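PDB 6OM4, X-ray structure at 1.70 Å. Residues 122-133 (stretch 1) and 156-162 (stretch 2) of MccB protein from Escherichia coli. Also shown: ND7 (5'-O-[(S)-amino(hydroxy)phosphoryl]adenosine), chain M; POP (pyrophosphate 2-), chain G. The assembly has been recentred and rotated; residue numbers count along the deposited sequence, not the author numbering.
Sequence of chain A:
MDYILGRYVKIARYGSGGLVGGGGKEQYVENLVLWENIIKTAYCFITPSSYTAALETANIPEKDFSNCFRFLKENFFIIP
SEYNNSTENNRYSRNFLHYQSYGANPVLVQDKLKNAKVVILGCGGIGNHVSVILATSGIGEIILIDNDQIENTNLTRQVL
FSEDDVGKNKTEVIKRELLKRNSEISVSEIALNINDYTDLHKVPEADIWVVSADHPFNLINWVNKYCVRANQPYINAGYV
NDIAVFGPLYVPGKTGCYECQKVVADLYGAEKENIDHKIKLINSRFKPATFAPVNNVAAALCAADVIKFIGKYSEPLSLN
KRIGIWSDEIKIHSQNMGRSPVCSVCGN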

ATOM      1  N   GLY A 122       8.501 -13.165   4.748  1.00 18.62           N
ATOM      2  CA  GLY A 122       7.901 -13.212   6.058  1.00 20.28           C
ATOM      3  C   GLY A 122       6.402 -13.292   5.943  1.00 20.28           C
ATOM      4  O   GLY A 122       5.771 -12.346   5.470  1.00 20.97           O
ATOM      5  N   CYS A 123       5.857 -14.388   6.479  1.00 18.59           N
ATOM      6  CA  CYS A 123       4.450 -14.814   6.364  1.00 17.62           C
ATOM      7  C   CYS A 123       3.759 -14.843   7.731  1.00 15.87           C
ATOM      8  O   CYS A 123       2.901 -15.674   7.990  1.00 15.93           O
ATOM      9  CB  CYS A 123       4.382 -16.194   5.724  1.00 18.72           C
ATOM     10  SG  CYS A 123       4.783 -16.177   3.953  1.00 21.78           S
ATOM     11  N   GLY A 124       4.064 -13.858   8.563  1.00 14.81           N
ATOM     12  CA  GLY A 124       3.420 -13.670   9.835  1.00 15.11           C
ATOM     13  C   GLY A 124       2.322 -12.624   9.760  1.00 14.02           C
ATOM     14  O   GLY A 124       1.543 -12.587   8.782  1.00 13.63           O
ATOM     15  N   GLY A 125       2.262 -11.733  10.761  1.00 14.11           N
ATOM     16  CA  GLY A 125       1.130 -10.799  10.850  1.00 14.11           C
ATOM     17  C   GLY A 125       1.040  -9.886   9.630  1.00 13.22           C
ATOM     18  O   GLY A 125      -0.015  -9.686   8.972  1.00 13.56           O
ATOM     19  N   ILE A 126       2.156  -9.224   9.343  1.00 13.44           N
ATOM     20  CA  ILE A 126       2.168  -8.324   8.207  1.00 14.21           C
ATOM     21  C   ILE A 126       1.973  -9.110   6.910  1.00 14.34           C
ATOM     22  O   ILE A 126       1.156  -8.733   6.039  1.00 14.64           O
ATOM     23  CB  ILE A 126       3.444  -7.474   8.191  1.00 14.93           C
ATOM     24  CG1 ILE A 126       3.511  -6.555   9.416  1.00 15.38           C
ATOM     25  CG2 ILE A 126       3.603  -6.744   6.868  1.00 15.11           C
ATOM     26  CD1 ILE A 126       2.431  -5.531   9.548  1.00 15.33           C
ATOM     27  N   GLY A 127       2.703 -10.201   6.757  1.00 14.73           N
ATOM     28  CA  GLY A 127       2.656 -10.978   5.533  1.00 15.46           C
ATOM     29  C   GLY A 127       1.273 -11.518   5.208  1.00 13.85           C
ATOM     30  O   GLY A 127       0.840 -11.548   4.044  1.00 14.59           O
ATOM     31  N   ASN A 128       0.549 -11.992   6.226  1.00 14.46           N
ATOM     32  CA  ASN A 128      -0.785 -12.476   6.059  1.00 14.19           C
ATOM     33  C   ASN A 128      -1.677 -11.392   5.427  1.00 14.21           C
ATOM     34  O   ASN A 128      -2.389 -11.635   4.480  1.00 14.84           O
ATOM     35  CB  ASN A 128      -1.432 -12.877   7.384  1.00 16.03           C
ATOM     36  CG  ASN A 128      -1.321 -14.350   7.718  1.00 17.79           C
ATOM     37  OD1 ASN A 128      -2.338 -15.029   7.845  1.00 16.16           O
ATOM     38  ND2 ASN A 128      -0.114 -14.836   7.930  1.00 15.74           N
ATOM     39  N   HIS A 129      -1.653 -10.200   6.005  1.00 13.63           N
ATOM     40  CA  HIS A 129      -2.585  -9.181   5.626  1.00 13.05           C
ATOM     41  C   HIS A 129      -2.222  -8.589   4.266  1.00 13.83           C
ATOM     42  O   HIS A 129      -3.120  -8.345   3.463  1.00 14.76           O
ATOM     43  CB  HIS A 129      -2.679  -8.094   6.692  1.00 13.60           C
ATOM     44  CG  HIS A 129      -3.748  -8.403   7.687  1.00 14.85           C
ATOM     45  ND1 HIS A 129      -3.555  -9.194   8.798  1.00 18.00           N
ATOM     46  CD2 HIS A 129      -5.039  -8.072   7.685  1.00 15.11           C
ATOM     47  CE1 HIS A 129      -4.701  -9.309   9.448  1.00 14.64           C
ATOM     48  NE2 HIS A 129      -5.625  -8.641   8.783  1.00 17.85           N
ATOM     49  N   VAL A 130      -0.933  -8.407   4.004  1.00 13.64           N
ATOM     50  CA  VAL A 130      -0.512  -7.873   2.697  1.00 12.81           C
ATOM     51  C   VAL A 130      -0.851  -8.884   1.601  1.00 13.11           C
ATOM     52  O   VAL A 130      -1.405  -8.499   0.558  1.00 12.64           O
ATOM     53  CB  VAL A 130       1.001  -7.541   2.684  1.00 13.85           C
ATOM     54  CG1 VAL A 130       1.526  -7.188   1.289  1.00 15.20           C
ATOM     55  CG2 VAL A 130       1.306  -6.435   3.656  1.00 14.05           C
ATOM     56  N   SER A 131      -0.460 -10.145   1.790  1.00 13.30           N
ATOM     57  CA  SER A 131      -0.663 -11.159   0.740  1.00 14.07           C
ATOM     58  C   SER A 131      -2.134 -11.250   0.300  1.00 15.32           C
ATOM     59  O   SER A 131      -2.403 -11.380  -0.894  1.00 13.97           O
ATOM     60  CB  SER A 131      -0.092 -12.516   1.125  1.00 14.96           C
ATOM     61  OG  SER A 131      -0.875 -13.151   2.125  1.00 14.82           O
ATOM     62  N   VAL A 132      -3.093 -11.229   1.236  1.00 13.40           N
ATOM     63  CA  VAL A 132      -4.457 -11.445   0.855  1.00 14.64           C
ATOM     64  C   VAL A 132      -4.985 -10.203   0.119  1.00 14.77           C
ATOM     65  O   VAL A 132      -5.774 -10.322  -0.800  1.00 15.52           O
ATOM     66  CB  VAL A 132      -5.345 -11.859   2.042  1.00 14.27           C
ATOM     67  CG1 VAL A 132      -5.585 -10.728   3.058  1.00 15.52           C
ATOM     68  CG2 VAL A 132      -6.641 -12.423   1.511  1.00 15.28           C
ATOM     69  N   ILE A 133      -4.561  -9.012   0.524  1.00 13.02           N
ATOM     70  CA  ILE A 133      -4.972  -7.832  -0.241  1.00 13.18           C
ATOM     71  C   ILE A 133      -4.452  -7.949  -1.671  1.00 13.71           C
ATOM     72  O   ILE A 133      -5.182  -7.655  -2.649  1.00 14.55           O
ATOM     73  CB  ILE A 133      -4.460  -6.530   0.417  1.00 12.92           C
ATOM     74  CG1 ILE A 133      -5.166  -6.303   1.748  1.00 13.36           C
ATOM     75  CG2 ILE A 133      -4.651  -5.369  -0.533  1.00 13.46           C
ATOM     76  CD1 ILE A 133      -4.463  -5.378   2.688  1.00 14.15           C
ATOM     77  N   THR A 156      -4.188 -14.207  16.753  1.00 16.53           N
ATOM     78  CA  THR A 156      -4.663 -12.824  17.018  1.00 17.05           C
ATOM     79  C   THR A 156      -4.535 -11.898  15.793  1.00 17.35           C
ATOM     80  O   THR A 156      -5.402 -11.069  15.607  1.00 18.84           O
ATOM     81  CB  THR A 156      -3.932 -12.201  18.209  1.00 18.04           C
ATOM     82  OG1 THR A 156      -2.508 -12.189  18.015  1.00 20.14           O
ATOM     83  CG2 THR A 156      -4.273 -12.942  19.477  1.00 17.41           C
ATOM     84  N   ARG A 157      -3.490 -12.063  14.968  1.00 18.19           N
ATOM     85  CA  ARG A 157      -3.129 -11.150  13.849  1.00 20.07           C
ATOM     86  C   ARG A 157      -3.124 -11.857  12.475  1.00 18.54           C
ATOM     87  O   ARG A 157      -3.333 -11.187  11.425  1.00 17.69           O
ATOM     88  CB  ARG A 157      -1.710 -10.581  14.055  1.00 22.58           C
ATOM     89  CG  ARG A 157      -1.491  -9.860  15.386  1.00 28.35           C
ATOM     90  CD  ARG A 157      -0.048  -9.832  15.910  1.00 30.92           C
ATOM     91  NE  ARG A 157       0.833 -10.848  15.331  1.00 31.39           N
ATOM     92  CZ  ARG A 157       1.378 -11.900  15.941  1.00 34.73           C
ATOM     93  NH1 ARG A 157       0.704 -12.683  16.800  1.00 28.56           N
ATOM     94  NH2 ARG A 157       2.651 -12.117  15.658  1.00 24.75           N
ATOM     95  N   GLN A 158      -2.849 -13.176  12.449  1.00 15.63           N
ATOM     96  CA  GLN A 158      -2.454 -13.883  11.232  1.00 16.07           C
ATOM     97  C   GLN A 158      -3.720 -14.505  10.657  1.00 16.24           C
ATOM     98  O   GLN A 158      -4.021 -15.663  10.881  1.00 16.91           O
ATOM     99  CB  GLN A 158      -1.299 -14.853  11.508  1.00 15.71           C
ATOM    100  CG  GLN A 158      -0.076 -14.095  11.999  1.00 15.47           C
ATOM    101  CD  GLN A 158       1.219 -14.811  12.293  1.00 17.08           C
ATOM    102  OE1 GLN A 158       1.488 -15.898  11.807  1.00 16.52           O
ATOM    103  NE2 GLN A 158       2.019 -14.215  13.169  1.00 18.49           N
ATOM    104  N   VAL A 159      -4.466 -13.645   9.957  1.00 14.50           N
ATOM    105  CA  VAL A 159      -5.871 -13.769   9.704  1.00 15.77           C
ATOM    106  C   VAL A 159      -6.189 -14.962   8.801  1.00 14.71           C
ATOM    107  O   VAL A 159      -7.287 -15.418   8.804  1.00 16.07           O
ATOM    108  CB  VAL A 159      -6.423 -12.447   9.128  1.00 16.22           C
ATOM    109  CG1 VAL A 159      -5.855 -12.101   7.765  1.00 16.27           C
ATOM    110  CG2 VAL A 159      -7.935 -12.467   9.115  1.00 17.79           C
ATOM    111  N   LEU A 160      -5.216 -15.438   8.014  1.00 15.09           N
ATOM    112  CA  LEU A 160      -5.505 -16.563   7.146  1.00 15.04           C
ATOM    113  C   LEU A 160      -5.420 -17.918   7.850  1.00 15.89           C
ATOM    114  O   LEU A 160      -5.894 -18.939   7.241  1.00 17.67           O
ATOM    115  CB  LEU A 160      -4.557 -16.525   5.972  1.00 15.35           C
ATOM    116  CG  LEU A 160      -4.593 -15.252   5.136  1.00 15.77           C
ATOM    117  CD1 LEU A 160      -3.540 -15.348   4.062  1.00 17.80           C
ATOM    118  CD2 LEU A 160      -5.974 -15.026   4.542  1.00 17.01           C
ATOM    119  N   PHE A 161      -5.059 -17.930   9.142  1.00 15.13           N
ATOM    120  CA  PHE A 161      -4.834 -19.161   9.888  1.00 15.93           C
ATOM    121  C   PHE A 161      -6.032 -19.440  10.804  1.00 17.33           C
ATOM    122  O   PHE A 161      -6.587 -18.547  11.408  1.00 17.67           O
ATOM    123  CB  PHE A 161      -3.545 -19.119  10.709  1.00 15.24           C
ATOM    124  CG  PHE A 161      -2.271 -18.845   9.938  1.00 14.57           C
ATOM    125  CD1 PHE A 161      -2.165 -19.197   8.614  1.00 17.15           C
ATOM    126  CD2 PHE A 161      -1.174 -18.265  10.563  1.00 16.42           C
ATOM    127  CE1 PHE A 161      -0.993 -18.944   7.907  1.00 17.03           C
ATOM    128  CE2 PHE A 161      -0.016 -17.982   9.849  1.00 17.23           C
ATOM    129  CZ  PHE A 161       0.075 -18.337   8.532  1.00 16.03           C
ATOM    130  N   SER A 162      -6.370 -20.720  10.904  1.00 19.44           N
ATOM    131  CA  SER A 162      -7.447 -21.218  11.809  1.00 19.31           C
ATOM    132  C   SER A 162      -6.844 -22.140  12.879  1.00 18.63           C
ATOM    133  O   SER A 162      -5.648 -22.540  12.807  1.00 17.25           O
ATOM    134  CB  SER A 162      -8.484 -21.919  10.981  1.00 21.29           C
ATOM    135  OG  SER A 162      -9.157 -20.962  10.178  1.00 28.60           O
TER
HETATM  136  O1A ND7 M 101       6.455 -12.128  13.965  1.00 18.83           O
HETATM  137  PA  ND7 M 101       5.613 -11.567  12.856  1.00 21.34           P
HETATM  138  O2A ND7 M 101       4.101 -11.600  13.026  1.00 18.94           O
HETATM  139  N3A ND7 M 101       6.132  -9.956  12.722  1.00 19.66           N
HETATM  140  O5' ND7 M 101       5.889 -12.251  11.451  1.00 19.54           O
HETATM  141  C5' ND7 M 101       7.289 -12.319  11.039  1.00 18.94           C
HETATM  142  C4' ND7 M 101       7.355 -13.498  10.035  1.00 18.87           C
HETATM  143  C3' ND7 M 101       7.252 -14.841  10.836  1.00 18.23           C
HETATM  144  O3' ND7 M 101       6.322 -15.703  10.305  1.00 18.79           O
HETATM  145  C2' ND7 M 101       8.769 -15.306  10.843  1.00 18.55           C
HETATM  146  O2' ND7 M 101       8.853 -16.782  10.768  1.00 18.01           O
HETATM  147  C1' ND7 M 101       9.300 -14.795   9.725  1.00 19.28           C
HETATM  148  O4' ND7 M 101       8.508 -13.408   9.450  1.00 18.64           O
HETATM  149  N9  ND7 M 101      10.686 -14.421   9.763  1.00 19.55           N
HETATM  150  C4  ND7 M 101      11.635 -14.780   8.855  1.00 20.43           C
HETATM  151  C5  ND7 M 101      12.796 -14.208   9.237  1.00 18.93           C
HETATM  152  N7  ND7 M 101      12.568 -13.491  10.361  1.00 19.55           N
HETATM  153  C8  ND7 M 101      11.288 -13.618  10.653  1.00 20.72           C
HETATM  154  N3  ND7 M 101      11.565 -15.557   7.754  1.00 21.24           N
HETATM  155  C2  ND7 M 101      12.636 -15.741   7.042  1.00 23.10           C
HETATM  156  N1  ND7 M 101      13.805 -15.202   7.404  1.00 22.75           N
HETATM  157  C6  ND7 M 101      13.912 -14.441   8.461  1.00 21.26           C
HETATM  158  N6  ND7 M 101      15.194 -13.869   8.833  1.00 21.89           N
HETATM  159  P1  POP G 403       5.376 -14.067  17.226  1.00 17.86           P
HETATM  160  O1  POP G 403       4.164 -13.391  17.868  1.00 17.92           O
HETATM  161  O2  POP G 403       6.488 -13.097  16.869  1.00 18.29           O
HETATM  162  O3  POP G 403       5.889 -15.313  17.935  1.00 18.78           O
HETATM  163  O   POP G 403       4.719 -14.566  15.850  1.00 17.19           O
HETATM  164  P2  POP G 403       5.527 -15.202  14.583  1.00 16.60           P
HETATM  165  O4  POP G 403       4.846 -14.676  13.354  1.00 18.34           O
HETATM  166  O5  POP G 403       6.968 -14.818  14.674  1.00 16.54           O
HETATM  167  O6  POP G 403       5.295 -16.649  14.618  1.00 15.64           O

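Stretch 1 begins as a glycine-rich loop and becomes a helix at Gly125; stretch 2 has no regular helix or strand, but makes a type I turn from Gln158 to Phe161. Together they bury 461 Å², summed over both sides, and a single direct hydrogen bond with clear geometry joins them.

Gly122 does not touch stretch 2. Its phi/psi of 106/119 calls for glycine, and an ideal CB would lie 2.9 Å from ND7 O4'. Cys123 contributes mainly backbone: its O lies 3.9 Å from Phe161 CZ, while its side chain comes no nearer than 5.6 Å, from Cys123 CB to Phe161 CZ.

Gly124, the N-cap residue, packs its CA 3.5 Å from Gln158 CD. An ideal CB here would fall 1.9 Å from ND7 O5', so the ligand occupies the space a side chain would need. At Gly125 the backbones come closest, with its CA 4.7 Å from Gln158 CA. Gly125 N and Gln158 NE2 are 3.5 Å apart, but both are donors and do not bond to each other. Instead, ND7 bridges the stretches: Gly125 N donates to ND7 O2A (2.9 Å, 168°), which also accepts from Arg157 NH2 (3.0 Å). POP is held from stretch 2: Arg157 NH2 donates to POP O1 at 3.0 Å, and Gln158 NE2 to POP O4 at 2.9 Å.

Ile126 points away from stretch 2, and Gly127 makes no contact with it; an ideal CB on Gly127 would lie 2.1 Å from Gly122 O.

Asn128 is the centre of the direct contact, losing 85 Å² to stretch 2. Its CB points toward the turn, and OD1 accepts from Leu160 N (2.9 Å, 155°). Val159 N is also near OD1, at 3.3 Å, but its angle is poor. The other end of the amide, ND2, donates to Gly124 O at 2.9 Å, so asparagine ties the turn to the start of its own helix. The turn is itself closed by Phe161 N donating to Gln158 O (3.0 Å), and OD1 lies over one face of the Phe161 ring.

His129 starts sideways, yet its ring end approaches stretch 2. Val159 CG1 sits over one face, 3.7 Å from the centroid and 22° off the normal, a CH-pi contact. At the ring edge, CE1 comes 3.1 Å from Arg157 O.

Farther along, Ser131 OG lies 4.0 Å from Leu160 CD1. Val132 points toward stretch 2 and closes the interface with an apolar contact, CG2 to Leu160 CD2 at 4.1 Å. Leu160 thus pairs a bonded backbone amide with a buried aliphatic side chain packed along the helix.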